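Local coordinates for protein iota-carrageenase (Alteromonas sp., PDB 1H80) that hydrolyses the beta-1,4 linkages of iota-carrageenan, a sulfated galactan of red algal cell walls, from within the chain and with inversion of anomeric configuration, at residues 17-22 against 52-57; 145-150 against 179-184; 204-209 against 239-244. All coordinates share one frame; numbering follows the deposited sequence. Where two conformers were deposited one is given.

Contact 1. Residues 17-22 against 52-57; sequences QQDVNY and KPNGGT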
ATOM      1  N   GLN A  17      27.553   6.852  15.050  1.00 17.50           N
ATOM      2  CA  GLN A  17      28.940   6.701  14.634  1.00 17.99           C
ATOM      3  C   GLN A  17      28.980   5.657  13.529  1.00 17.42           C
ATOM      4  O   GLN A  17      28.260   4.660  13.580  1.00 18.50           O
ATOM      5  CB  GLN A  17      29.817   6.258  15.809  1.00 20.26           C
ATOM      6  CG  GLN A  17      29.581   4.831  16.275  0.50 22.97           C
ATOM      7  CD  GLN A  17      30.458   4.453  17.455  0.50 25.19           C
ATOM      8  OE1 GLN A  17      30.317   4.999  18.548  0.50 26.07           O
ATOM      9  NE2 GLN A  17      31.375   3.518  17.234  0.50 26.42           N
ATOM     10  N   GLN A  18      29.807   5.895  12.519  1.00 15.83           N
ATOM     11  CA  GLN A  18      29.920   4.961  11.409  1.00 14.60           C
ATOM     12  C   GLN A  18      31.375   4.761  11.055  1.00 13.73           C
ATOM     13  O   GLN A  18      32.228   5.562  11.427  1.00 13.57           O
ATOM     14  CB  GLN A  18      29.165   5.491  10.191  1.00 14.61           C
ATOM     15  CG  GLN A  18      27.685   5.714  10.447  1.00 16.50           C
ATOM     16  CD  GLN A  18      26.906   5.876   9.166  1.00 17.92           C
ATOM     17  OE1 GLN A  18      27.195   6.757   8.354  1.00 19.33           O
ATOM     18  NE2 GLN A  18      25.912   5.019   8.969  1.00 19.15           N
ATOM     19  N   ASP A  19      31.653   3.688  10.324  1.00 13.31           N
ATOM     20  CA  ASP A  19      33.020   3.397   9.932  1.00 13.37           C
ATOM     21  C   ASP A  19      33.418   3.973   8.580  1.00 13.34           C
ATOM     22  O   ASP A  19      34.559   4.399   8.401  1.00 13.73           O
ATOM     23  CB  ASP A  19      33.259   1.886   9.928  1.00 15.16           C
ATOM     24  CG  ASP A  19      33.298   1.302  11.325  1.00 17.14           C
ATOM     25  OD1 ASP A  19      33.667   2.037  12.267  0.75 18.16           O
ATOM     26  OD2 ASP A  19      32.977   0.104  11.483  0.75 18.46           O
ATOM     27  N   VAL A  20      32.487   4.001   7.631  1.00 13.19           N
ATOM     28  CA  VAL A  20      32.802   4.500   6.297  1.00 13.47           C
ATOM     29  C   VAL A  20      31.708   5.307   5.613  1.00 13.45           C
ATOM     30  O   VAL A  20      30.546   5.286   6.015  1.00 12.70           O
ATOM     31  CB  VAL A  20      33.155   3.339   5.338  1.00 13.89           C
ATOM     32  CG1 VAL A  20      34.369   2.590   5.844  1.00 14.47           C
ATOM     33  CG2 VAL A  20      31.964   2.386   5.201  1.00 14.55           C
ATOM     34  N   ASN A  21      32.119   6.031   4.576  1.00 13.95           N
ATOM     35  CA  ASN A  21      31.227   6.819   3.730  1.00 14.78           C
ATOM     36  C   ASN A  21      31.745   6.532   2.319  1.00 15.23           C
ATOM     37  O   ASN A  21      32.858   6.941   1.965  1.00 16.91           O
ATOM     38  CB  ASN A  21      31.339   8.328   4.009  1.00 15.66           C
ATOM     39  CG  ASN A  21      30.443   8.803   5.152  1.00 19.11           C
ATOM     40  OD1 ASN A  21      30.227  10.007   5.313  1.00 19.83           O
ATOM     41  ND2 ASN A  21      29.930   7.873   5.946  1.00 19.01           N
ATOM     42  N   TYR A  22      30.958   5.810   1.526  1.00 13.79           N
ATOM     43  CA  TYR A  22      31.352   5.471   0.161  1.00 14.17           C
ATOM     44  C   TYR A  22      30.437   6.114  -0.867  1.00 13.75           C
ATOM     45  O   TYR A  22      29.315   6.507  -0.557  1.00 14.50           O
ATOM     46  CB  TYR A  22      31.311   3.958  -0.069  1.00 14.38           C
ATOM     47  CG  TYR A  22      32.305   3.139   0.714  1.00 16.53           C
ATOM     48  CD1 TYR A  22      33.615   3.581   0.909  1.00 17.93           C
ATOM     49  CD2 TYR A  22      31.953   1.883   1.206  1.00 16.32           C
ATOM     50  CE1 TYR A  22      34.550   2.783   1.574  1.00 18.66           C
ATOM     51  CE2 TYR A  22      32.877   1.081   1.865  1.00 17.73           C
ATOM     52  CZ  TYR A  22      34.170   1.535   2.045  1.00 18.62           C
ATOM     53  OH  TYR A  22      35.084   0.729   2.685  1.00 20.54           O
ATOM     54  N   LYS A  52      31.569  -3.797   7.811  1.00 19.15           N
ATOM     55  CA  LYS A  52      32.165  -2.934   8.830  1.00 19.50           C
ATOM     56  C   LYS A  52      31.333  -3.005  10.112  1.00 19.98           C
ATOM     57  O   LYS A  52      30.106  -2.913  10.073  1.00 18.47           O
ATOM     58  CB  LYS A  52      32.216  -1.483   8.340  1.00 20.58           C
ATOM     59  CG  LYS A  52      32.933  -1.282   7.009  1.00 22.75           C
ATOM     60  CD  LYS A  52      34.405  -1.639   7.101  1.00 25.54           C
ATOM     61  CE  LYS A  52      35.110  -1.398   5.776  1.00 27.17           C
ATOM     62  NZ  LYS A  52      36.562  -1.727   5.848  1.00 30.04           N
ATOM     63  N   PRO A  53      31.995  -3.161  11.269  1.00 20.84           N
ATOM     64  CA  PRO A  53      31.313  -3.244  12.565  1.00 21.17           C
ATOM     65  C   PRO A  53      30.268  -2.156  12.814  1.00 21.27           C
ATOM     66  O   PRO A  53      29.167  -2.442  13.290  1.00 21.99           O
ATOM     67  CB  PRO A  53      32.468  -3.170  13.558  1.00 21.61           C
ATOM     68  CG  PRO A  53      33.554  -3.894  12.835  1.00 22.18           C
ATOM     69  CD  PRO A  53      33.451  -3.310  11.438  1.00 21.73           C
ATOM     70  N   ASN A  54      30.610  -0.915  12.486  1.00 19.70           N
ATOM     71  CA  ASN A  54      29.699   0.205  12.698  1.00 19.10           C
ATOM     72  C   ASN A  54      29.029   0.665  11.405  1.00 17.34           C
ATOM     73  O   ASN A  54      28.422   1.738  11.355  1.00 17.84           O
ATOM     74  CB  ASN A  54      30.453   1.366  13.346  1.00 20.67           C
ATOM     75  CG  ASN A  54      31.094   0.975  14.667  1.00 23.50           C
ATOM     76  OD1 ASN A  54      30.402   0.744  15.656  1.00 25.81           O
ATOM     77  ND2 ASN A  54      32.420   0.884  14.682  1.00 24.74           N
ATOM     78  N   GLY A  55      29.148  -0.152  10.362  1.00 15.73           N
ATOM     79  CA  GLY A  55      28.528   0.167   9.088  1.00 14.28           C
ATOM     80  C   GLY A  55      28.952   1.470   8.449  1.00 13.58           C
ATOM     81  O   GLY A  55      30.076   1.939   8.631  1.00 13.75           O
ATOM     82  N   GLY A  56      28.046   2.063   7.686  1.00 11.94           N
ATOM     83  CA  GLY A  56      28.386   3.303   7.026  1.00 12.04           C
ATOM     84  C   GLY A  56      27.305   3.791   6.097  1.00 12.45           C
ATOM     85  O   GLY A  56      26.209   3.229   6.038  1.00 12.90           O
ATOM     86  N   THR A  57      27.632   4.852   5.368  1.00 13.03           N
ATOM     87  CA  THR A  57      26.705   5.464   4.438  1.00 13.64           C
ATOM     88  C   THR A  57      27.175   5.281   3.009  1.00 13.70           C
ATOM     89  O   THR A  57      28.371   5.308   2.728  1.00 14.00           O
ATOM     90  CB  THR A  57      26.561   6.978   4.729  1.00 15.65           C
ATOM     91  OG1 THR A  57      26.016   7.157   6.044  1.00 18.30           O
ATOM     92  CG2 THR A  57      25.641   7.645   3.711  1.00 17.27           C
TER
HETATM   93  O   HOH W   1      25.940   2.625  10.511  1.00 21.86           O
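Asp19 reaches across to the type I turn Lys52-Gly55 at one end of the parallel beta-helix, where strand 20-23 lies alongside strand 56-60. Its CB rests 3.4 Å from Gly55 O and also meets Lys52 CB. The first torsion sets CG beside the backbone N, anti to the carbonyl carbon (chi1 -71°), and CG packs on Asn54 CB. At the tip the two oxygens divide the work. OD1 is met on its syn side by Asn54 ND2 at 3.0 Å, and OD2 takes the backbone N of Asn54 at 2.8 Å, from a position 50° out of the carboxylate plane. A short acidic side chain suits this place, because it holds both the main chain and the amide of one turn residue. Gly55 fits the end of the turn, where phi is positive, and its O accepts Asp19 N at 2.9 Å and, weakly, Val20 N. The next residue is again glycine: with no CB on Gly56, Val20 O can come within 3.1 Å of Gly56 CA. The regular parallel pairing follows, with Thr57 N bonded to Val20 O and Tyr22 N to Thr57 O. On the side of the strands where Thr57 points, its hydroxyl donates to Gln18 OE1 over 2.6 Å, in the carbonyl plane and on a lone pair, while water 1 joins Gln18 NE2 to Asn54 O. On the other side Val20 CG2 lies over one face of the Tyr22 ring, toward its rim; the ring also meets Phe28 edge-to-face. Val20 O has a second donor: Asn21 ND2, 2.7 Å away, approaches from the face of the carbonyl plane opposite to that used by Thr57 N.

Contact 2. Residues 145-150 against 179-184; sequences ISNFTI and IERIKQ
Phe148 holds CG between its backbone N and carbonyl carbon (chi1 55°), and Ile182 sets CG1 anti to its carbonyl carbon (chi1 -60°); the two side chains then run side by side into the core of the parallel beta-helix. Ile182 CG1 makes a CH-pi contact over one face of the ring, 4.1 Å from its centroid, and CD1 comes to 3.6 Å from Phe148 CZ. Ile145 CG2 and Ile150 CG1 lie at the ring edge, the Phe120 ring meets that of Phe148, and Phe135 packs nearby, so bulky apolar residues suit this part of the inward face.

The backbones are in strict parallel register, from Glu180 N on Ile145 O (2.9 Å) to Ile150 N on Lys183 O (2.7 Å). Between these bonds both chains take positive phi, at Asn147 and at Arg181; at Arg181 the chain turns a corner. Asparagine tolerates that conformation well, and Asn147 ND2 is bound by the carbonyls of Gly115 and Gly117 on the preceding coil. In the given one of two Arg181 conformers, the guanidinium stacks on the Asn147 amide, planes 27° apart, with water 2 joining Asn147 OD1 to Arg181 NH2.

On the outward face Glu180 is buried but satisfied: OE1 forms a salt bridge with Arg205, and OE2 accepts the Ser146 hydroxyl at 3.0 Å through its anti lone pair.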
ATOM      1  N   ILE A 145      12.805   4.453   5.457  1.00 10.51           N
ATOM      2  CA  ILE A 145      12.750   4.549   3.997  1.00 10.84           C
ATOM      3  C   ILE A 145      12.039   5.880   3.779  1.00 11.16           C
ATOM      4  O   ILE A 145      10.922   6.082   4.250  1.00 11.08           O
ATOM      5  CB  ILE A 145      11.967   3.372   3.406  1.00 12.05           C
ATOM      6  CG1 ILE A 145      12.758   2.083   3.652  1.00 13.55           C
ATOM      7  CG2 ILE A 145      11.741   3.583   1.908  1.00 12.20           C
ATOM      8  CD1 ILE A 145      12.020   0.810   3.271  1.00 14.93           C
ATOM      9  N   SER A 146      12.682   6.778   3.031  1.00 11.20           N
ATOM     10  CA  SER A 146      12.152   8.130   2.907  1.00 12.42           C
ATOM     11  C   SER A 146      12.495   8.949   1.681  1.00 12.30           C
ATOM     12  O   SER A 146      13.542   8.758   1.081  1.00 12.09           O
ATOM     13  CB  SER A 146      12.667   8.906   4.134  1.00 13.98           C
ATOM     14  OG  SER A 146      12.463  10.306   4.070  1.00 19.30           O
ATOM     15  N   ASN A 147      11.592   9.865   1.339  1.00 12.10           N
ATOM     16  CA  ASN A 147      11.814  10.851   0.295  1.00 11.23           C
ATOM     17  C   ASN A 147      12.118  10.563  -1.173  1.00 11.36           C
ATOM     18  O   ASN A 147      13.242  10.787  -1.642  1.00 11.70           O
ATOM     19  CB  ASN A 147      12.894  11.770   0.832  1.00 11.82           C
ATOM     20  CG  ASN A 147      12.831  13.156   0.256  1.00 12.33           C
ATOM     21  OD1 ASN A 147      11.791  13.601  -0.226  1.00 13.15           O
ATOM     22  ND2 ASN A 147      13.950  13.874   0.343  1.00 12.51           N
ATOM     23  N   PHE A 148      11.106  10.126  -1.909  1.00 11.54           N
ATOM     24  CA  PHE A 148      11.262   9.906  -3.330  1.00 11.64           C
ATOM     25  C   PHE A 148       9.901   9.811  -3.975  1.00 12.34           C
ATOM     26  O   PHE A 148       8.874   9.681  -3.301  1.00 11.71           O
ATOM     27  CB  PHE A 148      12.122   8.668  -3.611  1.00 12.57           C
ATOM     28  CG  PHE A 148      11.637   7.412  -2.956  1.00 11.94           C
ATOM     29  CD1 PHE A 148      10.742   6.574  -3.611  1.00 13.54           C
ATOM     30  CD2 PHE A 148      12.111   7.039  -1.701  1.00 13.72           C
ATOM     31  CE1 PHE A 148      10.330   5.377  -3.028  1.00 13.72           C
ATOM     32  CE2 PHE A 148      11.703   5.844  -1.106  1.00 13.48           C
ATOM     33  CZ  PHE A 148      10.812   5.010  -1.773  1.00 14.11           C
ATOM     34  N   THR A 149       9.907   9.947  -5.291  1.00 12.53           N
ATOM     35  CA  THR A 149       8.692   9.885  -6.076  1.00 13.10           C
ATOM     36  C   THR A 149       8.794   8.645  -6.941  1.00 13.18           C
ATOM     37  O   THR A 149       9.875   8.297  -7.417  1.00 12.61           O
ATOM     38  CB  THR A 149       8.558  11.125  -6.983  1.00 14.66           C
ATOM     39  OG1 THR A 149       8.429  12.298  -6.169  1.00 16.61           O
ATOM     40  CG2 THR A 149       7.341  11.001  -7.890  1.00 15.78           C
ATOM     41  N   ILE A 150       7.669   7.970  -7.117  1.00 12.83           N
ATOM     42  CA  ILE A 150       7.628   6.775  -7.932  1.00 14.01           C
ATOM     43  C   ILE A 150       6.719   7.049  -9.115  1.00 13.98           C
ATOM     44  O   ILE A 150       5.519   7.252  -8.942  1.00 14.21           O
ATOM     45  CB  ILE A 150       7.051   5.583  -7.148  1.00 13.92           C
ATOM     46  CG1 ILE A 150       7.871   5.350  -5.878  1.00 14.69           C
ATOM     47  CG2 ILE A 150       7.038   4.339  -8.030  1.00 15.15           C
ATOM     48  CD1 ILE A 150       7.216   4.401  -4.898  1.00 16.04           C
ATOM     49  N   ILE A 179       8.410   4.879   7.323  1.00  9.38           N
ATOM     50  CA  ILE A 179       8.315   4.903   5.863  1.00 10.27           C
ATOM     51  C   ILE A 179       7.622   6.230   5.611  1.00 10.84           C
ATOM     52  O   ILE A 179       6.462   6.417   5.982  1.00 11.30           O
ATOM     53  CB  ILE A 179       7.483   3.725   5.353  1.00 11.12           C
ATOM     54  CG1 ILE A 179       8.223   2.426   5.677  1.00 12.85           C
ATOM     55  CG2 ILE A 179       7.249   3.862   3.851  1.00 12.63           C
ATOM     56  CD1 ILE A 179       7.437   1.171   5.381  1.00 12.64           C
ATOM     57  N   GLU A 180       8.333   7.163   4.987  1.00 11.03           N
ATOM     58  CA  GLU A 180       7.769   8.492   4.816  1.00 11.38           C
ATOM     59  C   GLU A 180       8.183   9.267   3.592  1.00 11.97           C
ATOM     60  O   GLU A 180       9.142   8.923   2.911  1.00 11.85           O
ATOM     61  CB  GLU A 180       8.166   9.351   6.014  1.00 13.32           C
ATOM     62  CG  GLU A 180       9.692   9.414   6.167  1.00 16.31           C
ATOM     63  CD  GLU A 180      10.185  10.589   6.990  1.00 20.17           C
ATOM     64  OE1 GLU A 180       9.527  10.949   7.983  1.00 22.74           O
ATOM     65  OE2 GLU A 180      11.254  11.142   6.647  0.75 21.57           O
ATOM     66  N   ARG A 181       7.442  10.340   3.335  1.00 11.71           N
ATOM     67  CA  ARG A 181       7.711  11.242   2.224  1.00 12.15           C
ATOM     68  C   ARG A 181       7.865  10.546   0.885  1.00 11.94           C
ATOM     69  O   ARG A 181       8.924  10.603   0.259  1.00 11.52           O
ATOM     70  CB  ARG A 181       8.967  12.061   2.524  1.00 13.65           C
ATOM     71  CG  ARG A 181       8.869  12.870   3.805  0.50 16.37           C
ATOM     72  CD  ARG A 181      10.158  13.616   4.074  0.50 19.80           C
ATOM     73  NE  ARG A 181      10.438  14.602   3.034  0.50 22.70           N
ATOM     74  CZ  ARG A 181      11.601  15.231   2.898  0.50 24.74           C
ATOM     75  NH1 ARG A 181      12.598  14.974   3.734  0.50 25.00           N
ATOM     76  NH2 ARG A 181      11.766  16.119   1.928  0.50 25.06           N
ATOM     77  N   ILE A 182       6.797   9.897   0.442  1.00 11.39           N
ATOM     78  CA  ILE A 182       6.820   9.210  -0.831  1.00 12.36           C
ATOM     79  C   ILE A 182       5.564   9.576  -1.595  1.00 11.74           C
ATOM     80  O   ILE A 182       4.480   9.676  -1.024  1.00 12.29           O
ATOM     81  CB  ILE A 182       6.883   7.681  -0.651  1.00 12.69           C
ATOM     82  CG1 ILE A 182       8.148   7.303   0.127  1.00 13.65           C
ATOM     83  CG2 ILE A 182       6.899   6.999  -2.018  1.00 13.12           C
ATOM     84  CD1 ILE A 182       8.208   5.841   0.527  1.00 15.29           C
ATOM     85  N   LYS A 183       5.730   9.812  -2.888  1.00 12.23           N
ATOM     86  CA  LYS A 183       4.616  10.147  -3.758  1.00 12.94           C
ATOM     87  C   LYS A 183       4.661   9.146  -4.891  1.00 12.80           C
ATOM     88  O   LYS A 183       5.723   8.902  -5.460  1.00 13.68           O
ATOM     89  CB  LYS A 183       4.774  11.564  -4.320  1.00 14.74           C
ATOM     90  CG  LYS A 183       3.844  11.894  -5.489  1.00 17.98           C
ATOM     91  CD  LYS A 183       2.379  11.808  -5.097  1.00 19.29           C
ATOM     92  CE  LYS A 183       1.468  12.021  -6.301  1.00 20.62           C
ATOM     93  NZ  LYS A 183       1.680  13.362  -6.924  1.00 22.85           N
ATOM     94  N   GLN A 184       3.517   8.547  -5.199  1.00 12.59           N
ATOM     95  CA  GLN A 184       3.442   7.592  -6.292  1.00 13.29           C
ATOM     96  C   GLN A 184       2.467   8.107  -7.334  1.00 14.00           C
ATOM     97  O   GLN A 184       1.340   8.483  -7.011  1.00 14.37           O
ATOM     98  CB  GLN A 184       2.976   6.223  -5.796  1.00 14.30           C
ATOM     99  CG  GLN A 184       2.935   5.171  -6.898  1.00 14.64           C
ATOM    100  CD  GLN A 184       2.816   3.763  -6.354  1.00 16.76           C
ATOM    101  OE1 GLN A 184       3.289   3.475  -5.258  1.00 18.21           O
ATOM    102  NE2 GLN A 184       2.205   2.874  -7.126  1.00 15.96           N
TER
HETATM  103  O   HOH W   2      10.741  16.210  -0.508  1.00 40.45           O

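Contact 3. Residues 204-209 against 239-244; sequences FRNLHS and NIRCSK
Leu207 and Ile240 point the same way into the interior of the beta-helix, and their side is the closely packed half of this contact. The second torsion of Ile240 (chi2 -58°) turns CD1 toward the other strand, where it lies 4.1 Å from Leu207 CB and 3.9 Å from Phe204 O. Branched aliphatic residues suit the place, filling the core without asking for polar partners. The backbones close on each other too: Arg241 N bonds to Leu207 O at 2.8 Å, and Ser209 N to Arg241 O.

The partly exposed face is instead polar and hydrated. Asn206 and Asn239, both with positive phi, lie side by side at a corner of the coil, in line with the rows of asparagines known from pectate lyases. Arg241, whose chain bends at NE (chi3 -63°), grips Asn206 OD1 end-on with two nitrogens, NH1 at 2.9 Å and NH2 at 3.2 Å. Its NH1 also donates to Asn239 OD1, from above that carbonyl plane, so one guanidinium ties both corner amides. His208 stands across it: Arg241 CB lies over the imidazole face, while the ring and guanidinium planes are 67° apart. Water 3 joins His208 ND1 to Arg241 NH2. At the far edge of the ring His208 NE2 shares a hydrogen bond with Ser243 OG, though Ser243 was modelled in two conformers.

Strand 177-185 flanks one side, with Ile182 against Leu207, and strand 261-269 the other, where Ser267 touches Arg241 and Cys271, beyond its end, forms a disulfide with Cys242.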
ATOM      1  N   PHE A 204       4.001   5.444   9.326  1.00 11.15           N
ATOM      2  CA  PHE A 204       3.814   5.773   7.910  1.00 11.06           C
ATOM      3  C   PHE A 204       3.466   7.254   7.911  1.00 11.10           C
ATOM      4  O   PHE A 204       2.504   7.669   8.559  1.00 12.56           O
ATOM      5  CB  PHE A 204       2.658   4.965   7.323  1.00 11.21           C
ATOM      6  CG  PHE A 204       2.926   3.491   7.256  1.00 10.69           C
ATOM      7  CD1 PHE A 204       3.703   2.963   6.231  1.00 11.91           C
ATOM      8  CD2 PHE A 204       2.412   2.631   8.219  1.00 11.86           C
ATOM      9  CE1 PHE A 204       3.964   1.598   6.162  1.00 11.95           C
ATOM     10  CE2 PHE A 204       2.667   1.259   8.161  1.00 11.76           C
ATOM     11  CZ  PHE A 204       3.445   0.743   7.130  1.00 12.62           C
ATOM     12  N   ARG A 205       4.233   8.059   7.191  1.00 11.85           N
ATOM     13  CA  ARG A 205       3.982   9.495   7.212  1.00 12.13           C
ATOM     14  C   ARG A 205       4.227  10.203   5.887  1.00 12.50           C
ATOM     15  O   ARG A 205       5.193   9.917   5.190  1.00 12.43           O
ATOM     16  CB  ARG A 205       4.852  10.118   8.310  1.00 14.48           C
ATOM     17  CG  ARG A 205       4.770  11.627   8.461  1.00 16.99           C
ATOM     18  CD  ARG A 205       5.547  12.068   9.708  1.00 19.15           C
ATOM     19  NE  ARG A 205       6.960  11.697   9.647  1.00 19.75           N
ATOM     20  CZ  ARG A 205       7.768  11.648  10.706  1.00 20.20           C
ATOM     21  NH1 ARG A 205       7.302  11.940  11.911  1.00 21.11           N
ATOM     22  NH2 ARG A 205       9.042  11.316  10.559  1.00 20.30           N
ATOM     23  N   ASN A 206       3.335  11.132   5.557  1.00 12.13           N
ATOM     24  CA  ASN A 206       3.440  11.915   4.333  1.00 13.00           C
ATOM     25  C   ASN A 206       3.576  11.008   3.121  1.00 12.85           C
ATOM     26  O   ASN A 206       4.602  10.997   2.437  1.00 12.72           O
ATOM     27  CB  ASN A 206       4.638  12.863   4.415  1.00 14.06           C
ATOM     28  CG  ASN A 206       4.606  13.928   3.339  1.00 16.29           C
ATOM     29  OD1 ASN A 206       3.775  13.886   2.431  1.00 17.68           O
ATOM     30  ND2 ASN A 206       5.516  14.892   3.433  1.00 18.78           N
ATOM     31  N   LEU A 207       2.520  10.243   2.872  1.00 12.71           N
ATOM     32  CA  LEU A 207       2.477   9.314   1.751  1.00 12.24           C
ATOM     33  C   LEU A 207       1.310   9.724   0.870  1.00 13.50           C
ATOM     34  O   LEU A 207       0.236  10.044   1.371  1.00 14.49           O
ATOM     35  CB  LEU A 207       2.271   7.892   2.265  1.00 12.59           C
ATOM     36  CG  LEU A 207       3.332   7.400   3.250  1.00 12.99           C
ATOM     37  CD1 LEU A 207       2.960   6.001   3.725  1.00 13.78           C
ATOM     38  CD2 LEU A 207       4.709   7.398   2.587  1.00 12.70           C
ATOM     39  N   HIS A 208       1.525   9.725  -0.440  1.00 13.01           N
ATOM     40  CA  HIS A 208       0.480  10.124  -1.369  1.00 14.17           C
ATOM     41  C   HIS A 208       0.526   9.218  -2.588  1.00 13.88           C
ATOM     42  O   HIS A 208       1.579   9.039  -3.195  1.00 14.45           O
ATOM     43  CB  HIS A 208       0.709  11.582  -1.778  1.00 15.33           C
ATOM     44  CG  HIS A 208      -0.295  12.117  -2.752  1.00 17.68           C
ATOM     45  ND1 HIS A 208      -0.218  13.393  -3.265  1.00 19.74           N
ATOM     46  CD2 HIS A 208      -1.399  11.557  -3.303  1.00 19.60           C
ATOM     47  CE1 HIS A 208      -1.229  13.597  -4.091  1.00 20.23           C
ATOM     48  NE2 HIS A 208      -1.960  12.498  -4.132  1.00 20.13           N
ATOM     49  N   SER A 209      -0.612   8.626  -2.927  1.00 13.99           N
ATOM     50  CA  SER A 209      -0.678   7.768  -4.097  1.00 14.54           C
ATOM     51  C   SER A 209      -1.764   8.259  -5.034  1.00 15.07           C
ATOM     52  O   SER A 209      -2.871   8.573  -4.600  1.00 15.41           O
ATOM     53  CB  SER A 209      -0.970   6.316  -3.701  1.00 15.73           C
ATOM     54  OG  SER A 209      -1.072   5.500  -4.857  1.00 17.85           O
ATOM     55  N   ASN A 239      -0.712  12.043   7.814  1.00 12.76           N
ATOM     56  CA  ASN A 239      -0.680  12.702   6.518  1.00 13.09           C
ATOM     57  C   ASN A 239      -0.608  11.697   5.371  1.00 12.45           C
ATOM     58  O   ASN A 239       0.411  11.571   4.684  1.00 12.60           O
ATOM     59  CB  ASN A 239       0.497  13.672   6.460  1.00 14.29           C
ATOM     60  CG  ASN A 239       0.469  14.541   5.225  1.00 15.07           C
ATOM     61  OD1 ASN A 239      -0.524  14.570   4.497  1.00 15.77           O
ATOM     62  ND2 ASN A 239       1.557  15.262   4.987  1.00 17.40           N
ATOM     63  N   ILE A 240      -1.710  10.980   5.182  1.00 11.83           N
ATOM     64  CA  ILE A 240      -1.825   9.982   4.128  1.00 11.06           C
ATOM     65  C   ILE A 240      -2.822  10.546   3.130  1.00 12.49           C
ATOM     66  O   ILE A 240      -3.933  10.945   3.501  1.00 11.75           O
ATOM     67  CB  ILE A 240      -2.340   8.645   4.691  1.00 11.09           C
ATOM     68  CG1 ILE A 240      -1.490   8.223   5.898  1.00 12.52           C
ATOM     69  CG2 ILE A 240      -2.325   7.589   3.607  1.00 12.27           C
ATOM     70  CD1 ILE A 240       0.002   8.076   5.617  1.00 12.70           C
ATOM     71  N   ARG A 241      -2.430  10.563   1.860  1.00 11.98           N
ATOM     72  CA  ARG A 241      -3.271  11.155   0.833  1.00 13.47           C
ATOM     73  C   ARG A 241      -3.515  10.306  -0.403  1.00 14.05           C
ATOM     74  O   ARG A 241      -2.675   9.498  -0.805  1.00 13.40           O
ATOM     75  CB  ARG A 241      -2.660  12.493   0.411  1.00 15.04           C
ATOM     76  CG  ARG A 241      -2.250  13.375   1.587  1.00 16.96           C
ATOM     77  CD  ARG A 241      -1.745  14.743   1.145  1.00 19.55           C
ATOM     78  NE  ARG A 241      -0.531  14.683   0.329  1.00 20.61           N
ATOM     79  CZ  ARG A 241       0.680  14.376   0.789  1.00 21.60           C
ATOM     80  NH1 ARG A 241       0.859  14.089   2.073  1.00 21.08           N
ATOM     81  NH2 ARG A 241       1.719  14.366  -0.038  1.00 21.90           N
ATOM     82  N   CYS A 242      -4.687  10.500  -0.996  1.00 14.27           N
ATOM     83  CA  CYS A 242      -5.080   9.787  -2.199  1.00 14.87           C
ATOM     84  C   CYS A 242      -5.556  10.803  -3.244  1.00 14.66           C
ATOM     85  O   CYS A 242      -6.075  11.862  -2.899  1.00 13.56           O
ATOM     86  CB  CYS A 242      -6.226   8.796  -1.900  1.00 16.40           C
ATOM     87  SG  CYS A 242      -7.051   8.299  -3.449  0.50 17.92           S
ATOM     88  N   SER A 243      -5.345  10.490  -4.518  1.00 14.13           N
ATOM     89  CA  SER A 243      -5.808  11.342  -5.607  1.00 14.85           C
ATOM     90  C   SER A 243      -6.159  10.419  -6.764  1.00 14.90           C
ATOM     91  O   SER A 243      -5.384   9.531  -7.117  1.00 14.71           O
ATOM     92  CB  SER A 243      -4.736  12.360  -6.029  1.00 15.51           C
ATOM     93  OG  SER A 243      -3.563  11.733  -6.504  0.50 15.37           O
ATOM     94  N   LYS A 244      -7.347  10.613  -7.330  1.00 14.70           N
ATOM     95  CA  LYS A 244      -7.817   9.792  -8.443  1.00 15.44           C
ATOM     96  C   LYS A 244      -7.679   8.299  -8.167  1.00 15.30           C
ATOM     97  O   LYS A 244      -7.319   7.523  -9.052  1.00 16.44           O
ATOM     98  CB  LYS A 244      -7.054  10.155  -9.719  1.00 16.32           C
ATOM     99  CG  LYS A 244      -7.179  11.619 -10.102  1.00 18.81           C
ATOM    100  CD  LYS A 244      -6.427  11.908 -11.394  1.00 20.73           C
ATOM    101  CE  LYS A 244      -6.542  13.372 -11.782  1.00 22.95           C
ATOM    102  NZ  LYS A 244      -5.809  13.670 -13.045  1.00 25.83           N
TER
HETATM  103  O   HOH W   3       1.734  15.330  -2.817  1.00 34.90           O

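The three contacts come in series along the chain and lie on coils of one parallel beta-helix. Contact 1 lies near an end of the solenoid, its centre about 24 Å from that of contact 2 and about 33 Å from that of contact 3, and it touches neither; strands 76-80 and 111-115 come between it and contact 2. Contacts 2 and 3 occupy four consecutive strands, their centres about 10 Å apart, and meet directly where 177-185 neighbours 202-210: Gln184 N probably bonds to His208 O, and Ile179 CD1 packs on Phe204 CE1 at 3.6 Å. Parallel pairing, here between residues 33 to 36 positions apart, thus builds the elongated body of the enzyme.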